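Local atomic coordinates of putative nucleoside-diphosphate-sugar epimerase (Staphylococcus aureus subsp. aureus, PDB entry 3E48), a protein that is of unknown function but probably binds NAD(P) through a Rossmann-type domain and may act as a nucleoside-diphosphate-sugar epimerase. Residues R33-V38 against V46-L51. Numbering follows the deposited sequence.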
loop_
_atom_site.group_PDB
_atom_site.type_symbol
_atom_site.label_atom_id
_atom_site.label_comp_id
_atom_site.label_asym_id
_atom_site.label_seq_id
_atom_site.Cartn_x
_atom_site.Cartn_y
_atom_site.Cartn_z
ATOM N N ARG B 33 6.181 19.044 -17.013
ATOM C CA ARG B 33 7.529 18.674 -17.427
ATOM C C ARG B 33 7.947 19.448 -18.674
ATOM O O ARG B 33 9.101 19.851 -18.804
ATOM C CB ARG B 33 7.603 17.165 -17.687
ATOM C CG ARG B 33 6.585 16.659 -18.684
ATOM C CD ARG B 33 6.584 15.136 -18.783
ATOM N NE ARG B 33 7.865 14.598 -19.235
ATOM C CZ ARG B 33 8.867 14.260 -18.430
ATOM N NH1 ARG B 33 9.997 13.782 -18.939
ATOM N NH2 ARG B 33 8.738 14.383 -17.115
ATOM N N ASN B 34 7.001 19.653 -19.587
ATOM C CA ASN B 34 7.267 20.383 -20.822
ATOM C C ASN B 34 6.305 21.558 -20.974
ATOM O O ASN B 34 5.154 21.385 -21.375
ATOM C CB ASN B 34 7.136 19.452 -22.031
ATOM C CG ASN B 34 8.242 18.413 -22.094
ATOM O OD1 ASN B 34 8.347 17.541 -21.229
ATOM N ND2 ASN B 34 9.080 18.506 -23.121
ATOM N N VAL B 35 6.788 22.753 -20.656
ATOM C CA VAL B 35 5.974 23.958 -20.739
ATOM C C VAL B 35 5.502 24.242 -22.165
ATOM O O VAL B 35 4.504 24.934 -22.370
ATOM C CB VAL B 35 6.758 25.185 -20.223
ATOM C CG1 VAL B 35 5.861 26.413 -20.214
ATOM C CG2 VAL B 35 7.297 24.906 -18.828
ATOM N N GLU B 36 6.219 23.704 -23.147
ATOM C CA GLU B 36 5.867 23.915 -24.546
ATOM C C GLU B 36 4.600 23.159 -24.948
ATOM O O GLU B 36 4.085 23.336 -26.052
ATOM C CB GLU B 36 7.031 23.498 -25.452
ATOM C CG GLU B 36 8.302 24.323 -25.253
ATOM C CD GLU B 36 8.105 25.798 -25.563
ATOM O OE1 GLU B 36 7.763 26.128 -26.719
ATOM O OE2 GLU B 36 8.295 26.631 -24.650
ATOM N N LYS B 37 4.096 22.318 -24.050
ATOM C CA LYS B 37 2.886 21.555 -24.328
ATOM C C LYS B 37 1.656 22.200 -23.690
ATOM O O LYS B 37 0.567 21.621 -23.684
ATOM C CB LYS B 37 3.040 20.113 -23.835
ATOM C CG LYS B 37 3.834 19.209 -24.779
ATOM C CD LYS B 37 5.260 19.702 -24.989
ATOM C CE LYS B 37 5.994 18.851 -26.018
ATOM N NZ LYS B 37 5.354 18.932 -27.362
ATOM N N VAL B 38 1.832 23.407 -23.163
ATOM C CA VAL B 38 0.738 24.133 -22.528
ATOM C C VAL B 38 -0.113 24.861 -23.569
ATOM O O VAL B 38 0.407 25.604 -24.402
ATOM C CB VAL B 38 1.279 25.164 -21.499
ATOM C CG1 VAL B 38 0.139 26.016 -20.956
ATOM C CG2 VAL B 38 1.974 24.438 -20.356
ATOM N N VAL B 46 -3.457 30.808 -15.840
ATOM C CA VAL B 46 -2.805 30.000 -14.818
ATOM C C VAL B 46 -1.314 30.273 -14.921
ATOM O O VAL B 46 -0.816 30.603 -15.996
ATOM C CB VAL B 46 -3.060 28.483 -15.024
ATOM C CG1 VAL B 46 -4.539 28.175 -14.863
ATOM C CG2 VAL B 46 -2.571 28.052 -16.404
ATOM N N SER B 47 -0.608 30.162 -13.802
ATOM C CA SER B 47 0.831 30.388 -13.797
ATOM C C SER B 47 1.485 29.038 -14.037
ATOM O O SER B 47 1.110 28.042 -13.427
ATOM C CB SER B 47 1.283 30.974 -12.461
ATOM O OG SER B 47 0.693 32.250 -12.253
ATOM N N VAL B 48 2.465 29.022 -14.929
ATOM C CA VAL B 48 3.156 27.802 -15.315
ATOM C C VAL B 48 4.567 27.655 -14.769
ATOM O O VAL B 48 5.396 28.553 -14.917
ATOM C CB VAL B 48 3.244 27.720 -16.851
ATOM C CG1 VAL B 48 3.876 26.406 -17.278
ATOM C CG2 VAL B 48 1.855 27.891 -17.454
ATOM N N ARG B 49 4.836 26.511 -14.148
ATOM C CA ARG B 49 6.159 26.210 -13.619
ATOM C C ARG B 49 6.579 24.857 -14.182
ATOM O O ARG B 49 5.736 23.994 -14.425
ATOM C CB ARG B 49 6.131 26.159 -12.089
ATOM C CG ARG B 49 5.882 27.517 -11.447
ATOM C CD ARG B 49 5.896 27.443 -9.933
ATOM N NE ARG B 49 5.814 28.776 -9.339
ATOM C CZ ARG B 49 5.741 29.013 -8.035
ATOM N NH1 ARG B 49 5.735 28.003 -7.175
ATOM N NH2 ARG B 49 5.676 30.262 -7.592
ATOM N N GLN B 50 7.878 24.687 -14.410
ATOM C CA GLN B 50 8.394 23.432 -14.943
ATOM C C GLN B 50 8.716 22.530 -13.761
ATOM O O GLN B 50 9.268 22.985 -12.758
ATOM C CB GLN B 50 9.652 23.680 -15.787
ATOM C CG GLN B 50 10.046 22.486 -16.657
ATOM C CD GLN B 50 11.056 22.845 -17.736
ATOM O OE1 GLN B 50 10.873 23.814 -18.474
ATOM N NE2 GLN B 50 12.117 22.052 -17.845
ATOM N N LEU B 51 8.378 21.252 -13.888
ATOM C CA LEU B 51 8.597 20.291 -12.818
ATOM C C LEU B 51 8.933 18.896 -13.345
ATOM O O LEU B 51 8.443 18.480 -14.395
ATOM C CB LEU B 51 7.336 20.224 -11.949
ATOM C CG LEU B 51 7.174 19.080 -10.950
ATOM C CD1 LEU B 51 8.235 19.178 -9.871
ATOM C CD2 LEU B 51 5.780 19.147 -10.337
HETATM O O HOH W 1 9.743 22.607 -20.544
#
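Val35 and Val48 share one side-chain setting, CG1 anti to the backbone N (chi1 -176° in each), and with both side chains directed at the other segment the two CG1 methyls meet tip to tip at 3.5 Å. Val35 thereby keeps CG2 for a second neighbour: this methyl lies against the Gln50 side chain, 3.8 Å from OE1 and a little farther from CB, the two side chains crossing at about a right angle. Val38, three residues on, completes the apolar cluster, its CG2 4.1 Å from Val48 CG1 as the side chains run past each other in opposite senses. Val48 CG1 is thus covered by two valines, which the short 3-10 segment 35-37 brings to the same face.

No direct hydrogen bond joins the two segments; the polar link is made through water. One water accepts from Val35 N at 3.0 Å and donates, weakly in both cases, to Arg33 O and to Gln50 OE1. Gln50, with CG anti to its own N, carries its extended chain along Arg33 O, where CG comes within 3.5 Å, and so delivers OE1 to that water. At the C-terminal end of the strand, Arg33 CA makes a CA-H...O contact of 3.2 Å with Leu51 O.

The example illustrates how a loop leaving one parallel strand folds back over the next. Segment 33-38 follows strand 28-32, whose Ile30 and Val32 also touch Val48, and the chain then returns as edge strand 47-50, hydrogen-bonded in parallel to 28-32 within the Rossmann-type sheet. The alternate residues Arg49 and Leu51 instead touch Met4 and Thr6 of strand 3-6, and Leu51 also packs on helix 56-63.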